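Beta-ketothiolase BktB (Ralstonia eutropha, PDB 4NZS) catalyses the condensation of acetyl-CoA with propionyl-CoA to beta-ketovaleryl-CoA, and of two acetyl-CoA molecules to acetoacetyl-CoA, for polyhydroxyalkanoate synthesis. Local coordinates at residues R160-V165 with P239-E244; A179-A184 with N245-A250. All blocks are in the same frame, centred on the assembly; numbering follows the deposited sequence.

Contact 1. Residues R160-V165 with P239-E244; sequences RIHMGV and PVFVKE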
loop_
_atom_site.group_PDB
_atom_site.type_symbol
_atom_site.label_atom_id
_atom_site.label_comp_id
_atom_site.label_asym_id
_atom_site.label_seq_id
_atom_site.Cartn_x
_atom_site.Cartn_y
_atom_site.Cartn_z
ATOM N N ARG A 160 22.475 11.328 -3.296
ATOM C CA ARG A 160 21.066 11.207 -3.644
ATOM C C ARG A 160 20.756 11.756 -5.056
ATOM O O ARG A 160 19.739 12.412 -5.261
ATOM C CB ARG A 160 20.192 11.810 -2.526
ATOM C CG ARG A 160 20.788 13.068 -1.931
ATOM C CD ARG A 160 19.967 13.827 -0.887
ATOM N NE ARG A 160 20.100 15.294 -1.070
ATOM C CZ ARG A 160 21.243 16.008 -1.059
ATOM N NH1 ARG A 160 22.442 15.441 -0.872
ATOM N NH2 ARG A 160 21.192 17.329 -1.250
ATOM N N ILE A 161 21.635 11.453 -6.021
ATOM C CA ILE A 161 21.471 11.865 -7.440
ATOM C C ILE A 161 21.514 10.688 -8.383
ATOM O O ILE A 161 22.093 9.659 -8.090
ATOM C CB ILE A 161 22.531 12.887 -7.973
ATOM C CG1 ILE A 161 23.964 12.500 -7.585
ATOM C CG2 ILE A 161 22.231 14.324 -7.533
ATOM C CD1 ILE A 161 24.741 11.871 -8.717
ATOM N N HIS A 162 20.901 10.891 -9.540
ATOM C CA HIS A 162 20.697 9.877 -10.567
ATOM C C HIS A 162 22.038 9.600 -11.255
ATOM O O HIS A 162 22.896 10.491 -11.379
ATOM C CB HIS A 162 19.681 10.448 -11.542
ATOM C CG HIS A 162 18.946 9.429 -12.357
ATOM N ND1 HIS A 162 19.583 8.467 -13.120
ATOM C CD2 HIS A 162 17.615 9.265 -12.579
ATOM C CE1 HIS A 162 18.676 7.743 -13.757
ATOM N NE2 HIS A 162 17.477 8.208 -13.456
ATOM N N MET A 163 22.236 8.367 -11.712
ATOM C CA MET A 163 23.481 7.985 -12.422
ATOM C C MET A 163 23.684 8.872 -13.657
ATOM O O MET A 163 24.808 9.061 -14.129
ATOM C CB MET A 163 23.470 6.512 -12.888
ATOM C CG MET A 163 23.112 5.449 -11.866
ATOM S SD MET A 163 24.408 5.294 -10.662
ATOM C CE MET A 163 23.767 6.363 -9.378
ATOM N N GLY A 164 22.578 9.353 -14.212
ATOM C CA GLY A 164 22.590 10.248 -15.350
ATOM C C GLY A 164 23.230 11.562 -14.986
ATOM O O GLY A 164 23.931 12.136 -15.793
ATOM N N VAL A 165 23.016 12.009 -13.755
ATOM C CA VAL A 165 23.692 13.185 -13.253
ATOM C C VAL A 165 25.190 12.919 -13.227
ATOM O O VAL A 165 25.969 13.747 -13.688
ATOM C CB VAL A 165 23.187 13.613 -11.873
ATOM C CG1 VAL A 165 24.007 14.795 -11.381
ATOM C CG2 VAL A 165 21.707 13.962 -11.932
ATOM N N PRO A 239 17.957 17.262 -22.805
ATOM C CA PRO A 239 18.650 16.593 -21.716
ATOM C C PRO A 239 17.760 16.280 -20.499
ATOM O O PRO A 239 17.235 17.206 -19.864
ATOM C CB PRO A 239 19.758 17.589 -21.360
ATOM C CG PRO A 239 20.040 18.301 -22.622
ATOM C CD PRO A 239 18.697 18.456 -23.260
ATOM N N VAL A 240 17.591 14.995 -20.170
ATOM C CA VAL A 240 16.636 14.604 -19.086
ATOM C C VAL A 240 17.089 14.829 -17.578
ATOM O O VAL A 240 16.248 15.066 -16.699
ATOM C CB VAL A 240 16.112 13.139 -19.289
ATOM C CG1 VAL A 240 15.228 13.036 -20.503
ATOM C CG2 VAL A 240 17.237 12.129 -19.399
ATOM N N PHE A 241 18.388 14.795 -17.305
ATOM C CA PHE A 241 18.941 14.849 -15.938
ATOM C C PHE A 241 19.462 16.199 -15.415
ATOM O O PHE A 241 19.988 16.283 -14.307
ATOM C CB PHE A 241 20.064 13.811 -15.843
ATOM C CG PHE A 241 19.599 12.439 -16.167
ATOM C CD1 PHE A 241 18.756 11.755 -15.280
ATOM C CD2 PHE A 241 19.943 11.844 -17.354
ATOM C CE1 PHE A 241 18.295 10.506 -15.578
ATOM C CE2 PHE A 241 19.476 10.575 -17.654
ATOM C CZ PHE A 241 18.657 9.910 -16.765
ATOM N N VAL A 242 19.315 17.258 -16.191
ATOM C CA VAL A 242 19.679 18.577 -15.699
ATOM C C VAL A 242 19.083 19.688 -16.563
ATOM O O VAL A 242 18.999 19.565 -17.784
ATOM C CB VAL A 242 21.208 18.720 -15.574
ATOM C CG1 VAL A 242 21.883 18.627 -16.942
ATOM C CG2 VAL A 242 21.552 19.997 -14.818
ATOM N N LYS A 243 18.681 20.765 -15.892
ATOM C CA LYS A 243 17.992 21.912 -16.507
ATOM C C LYS A 243 18.829 22.704 -17.522
ATOM O O LYS A 243 18.385 22.966 -18.645
ATOM C CB LYS A 243 17.534 22.857 -15.389
ATOM C CG LYS A 243 16.812 24.113 -15.861
ATOM C CD LYS A 243 16.156 24.856 -14.702
ATOM C CE LYS A 243 17.186 25.474 -13.764
ATOM N NZ LYS A 243 16.539 26.322 -12.722
ATOM N N GLU A 244 20.024 23.100 -17.090
ATOM C CA GLU A 244 20.921 23.947 -17.855
ATOM C C GLU A 244 22.267 23.233 -18.022
ATOM O O GLU A 244 22.811 22.684 -17.060
ATOM C CB GLU A 244 21.110 25.299 -17.129
ATOM C CG GLU A 244 20.191 26.439 -17.599
ATOM C CD GLU A 244 20.726 27.205 -18.824
ATOM O OE1 GLU A 244 21.964 27.412 -18.944
ATOM O OE2 GLU A 244 19.904 27.614 -19.679
#
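Phe241 presents the edge of its ring to the face of His162, an edge-to-face aromatic pair at the N-terminus of helix 163-173 in the thiolase fold. The ring centroids lie 4.3 Å apart with the planes at 56°, and CE1 of Phe241 sits over the middle of the imidazole. His162 is also the N-cap residue: with CG anti to the backbone N (chi1 -158°), its ring folds back so that ND1 accepts a weak bond from Gly164 N. The capping bond probably helps to steady the face that receives Phe241. Packing is tight at Gly164, whose CA lies 3.8 Å from the Phe241 ring centroid, a CH-pi contact over the face; glycine suits the place because, having no CB, it lets the ring lie directly against its CA. Val240 CG2 lies over the opposite face of that ring, toward the rim. The other side is looser: the partly exposed Val165 meets the loop through one methyl, CG2 lying 3.7 Å from the carbonyl O of Phe241 and 4.2 Å from its CB. The pair lies in the neighbourhood of the active site, the His162 side chain being about 9 Å from that of His355, a predicted proton acceptor. At its closest, Phe241 CE1 comes within 3.2 Å of His162 NE2.

Contact 2. Residues A179-A184 with N245-A250; sequences AQQDEA and NGTVTA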
loop_
_atom_site.group_PDB
_atom_site.type_symbol
_atom_site.label_atom_id
_atom_site.label_comp_id
_atom_site.label_asym_id
_atom_site.label_seq_id
_atom_site.Cartn_x
_atom_site.Cartn_y
_atom_site.Cartn_z
ATOM N N ALA A 179 27.331 15.445 -29.278
ATOM C CA ALA A 179 27.367 14.817 -30.613
ATOM C C ALA A 179 28.147 13.495 -30.665
ATOM O O ALA A 179 27.848 12.641 -31.493
ATOM C CB ALA A 179 27.883 15.775 -31.678
ATOM N N GLN A 180 29.136 13.333 -29.794
ATOM C CA GLN A 180 29.722 12.016 -29.595
ATOM C C GLN A 180 28.607 11.046 -29.148
ATOM O O GLN A 180 28.394 9.991 -29.742
ATOM C CB GLN A 180 30.842 12.058 -28.537
ATOM C CG GLN A 180 32.268 12.226 -29.070
ATOM C CD GLN A 180 33.175 11.017 -28.825
ATOM O OE1 GLN A 180 34.255 11.161 -28.247
ATOM N NE2 GLN A 180 32.750 9.824 -29.274
ATOM N N GLN A 181 27.871 11.451 -28.124
ATOM C CA GLN A 181 26.914 10.584 -27.467
ATOM C C GLN A 181 25.766 10.239 -28.405
ATOM O O GLN A 181 25.412 9.066 -28.529
ATOM C CB GLN A 181 26.383 11.225 -26.188
ATOM C CG GLN A 181 27.460 11.689 -25.206
ATOM C CD GLN A 181 26.880 12.528 -24.092
ATOM O OE1 GLN A 181 25.815 12.218 -23.552
ATOM N NE2 GLN A 181 27.566 13.602 -23.748
ATOM N N ASP A 182 25.205 11.226 -29.100
ATOM C CA ASP A 182 24.049 10.947 -29.942
ATOM C C ASP A 182 24.425 9.938 -31.029
ATOM O O ASP A 182 23.669 8.997 -31.318
ATOM C CB ASP A 182 23.482 12.218 -30.556
ATOM C CG ASP A 182 22.510 12.925 -29.648
ATOM O OD1 ASP A 182 22.715 12.928 -28.424
ATOM O OD2 ASP A 182 21.527 13.490 -30.159
ATOM N N GLU A 183 25.609 10.106 -31.607
ATOM C CA GLU A 183 25.995 9.251 -32.696
ATOM C C GLU A 183 26.499 7.877 -32.221
ATOM O O GLU A 183 26.162 6.845 -32.824
ATOM C CB GLU A 183 26.977 9.995 -33.564
ATOM C CG GLU A 183 26.283 11.183 -34.210
ATOM C CD GLU A 183 27.121 11.901 -35.245
ATOM O OE1 GLU A 183 26.533 12.517 -36.154
ATOM O OE2 GLU A 183 28.358 11.867 -35.138
ATOM N N ALA A 184 27.255 7.850 -31.122
ATOM C CA ALA A 184 27.557 6.585 -30.445
ATOM C C ALA A 184 26.269 5.778 -30.274
ATOM O O ALA A 184 26.287 4.548 -30.375
ATOM C CB ALA A 184 28.224 6.822 -29.090
ATOM N N ASN A 245 22.785 23.253 -19.254
ATOM C CA ASN A 245 24.068 22.625 -19.648
ATOM C C ASN A 245 23.931 21.129 -19.958
ATOM O O ASN A 245 24.916 20.376 -19.943
ATOM C CB ASN A 245 25.178 22.870 -18.604
ATOM C CG ASN A 245 26.586 22.801 -19.202
ATOM O OD1 ASN A 245 27.460 23.604 -18.854
ATOM N ND2 ASN A 245 26.811 21.840 -20.103
ATOM N N GLY A 246 22.721 20.708 -20.283
ATOM C CA GLY A 246 22.461 19.296 -20.428
ATOM C C GLY A 246 23.095 18.665 -21.654
ATOM O O GLY A 246 23.160 19.258 -22.729
ATOM N N THR A 247 23.594 17.450 -21.502
ATOM C CA THR A 247 23.947 16.678 -22.690
ATOM C C THR A 247 23.232 15.325 -22.700
ATOM O O THR A 247 22.845 14.851 -23.757
ATOM C CB THR A 247 25.483 16.541 -22.896
ATOM O OG1 THR A 247 26.025 15.565 -21.996
ATOM C CG2 THR A 247 26.200 17.889 -22.704
ATOM N N VAL A 248 23.007 14.719 -21.540
ATOM C CA VAL A 248 22.512 13.354 -21.505
ATOM C C VAL A 248 20.987 13.311 -21.685
ATOM O O VAL A 248 20.259 14.065 -21.040
ATOM C CB VAL A 248 22.954 12.661 -20.200
ATOM C CG1 VAL A 248 22.438 11.238 -20.124
ATOM C CG2 VAL A 248 24.476 12.666 -20.065
ATOM N N THR A 249 20.533 12.406 -22.561
ATOM C CA THR A 249 19.115 12.239 -22.938
ATOM C C THR A 249 18.556 10.805 -22.663
ATOM O O THR A 249 19.272 9.890 -22.224
ATOM C CB THR A 249 18.898 12.518 -24.460
ATOM O OG1 THR A 249 19.588 11.533 -25.261
ATOM C CG2 THR A 249 19.379 13.897 -24.858
ATOM N N ALA A 250 17.272 10.620 -22.951
ATOM C CA ALA A 250 16.685 9.277 -23.042
ATOM C C ALA A 250 17.353 8.506 -24.189
ATOM O O ALA A 250 17.796 7.349 -24.017
ATOM C CB ALA A 250 15.190 9.390 -23.258
#
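Gln181 points its CG away from its own carbonyl carbon (chi1 -53°) and runs on extended through CD, which carries the amide from the helix to the loop at Thr247. There, chi1 of 77° sets OG1 between the backbone N and the carbonyl carbon. The two side chains cross at about a right angle, and Gln181 NE2 donates to Thr247 OG1 over 3.0 Å. The bond is fairly straight, with an N-H...O angle of 161°, and OG1 lies nearly in the amide plane, close to where an amide N-H points. Glutamine suits the place because it is long enough to span a gap in which the nearest CA atoms, those of Gln181 and Val248, are still 7.9 Å apart.

This joins helix 178-197 to the loop that leads into strand 257-267, in the N-terminal half of the layered thiolase fold. NE2 of Gln181 also donates to Ile176 O, so two acceptors grip the buried amide nitrogen and hold its rotation. Thr247 OG1 is likewise shared, being hydrogen-bonded to Glu168 OE1 on helix 163-173, while Glu168 OE2 takes the backbone N of Val248. A threonine hydroxyl fits between amide and carboxylate because it can accept from one and donate to the other. The other touch is a methyl of Val248 against the amide oxygen: Val248 sets off away from the helix at CB, yet its CG2 comes to 3.8 Å from Gln181 OE1.

The 239-244 and 245-250 segments are consecutive pieces of one loop packed on two successive helices: contact 1 holds the start of helix 163-173, contact 2 reaches the first turns of helix 178-197, and Glu168 ties the loop residues of contact 2 to helix 163-173 as well. Contact 1 is partly buried and works through aromatic and CH-pi packing, with no hydrogen bond between its segments. Contact 2 is more fully buried, although it covers less surface, and is polar, relying on a shared network of amide, hydroxyl and carboxylate. The two halves of the loop are joined where Val240 N lies 3.0 Å from Val248 O, a probable hydrogen bond, and where Val248 also packs against Phe241.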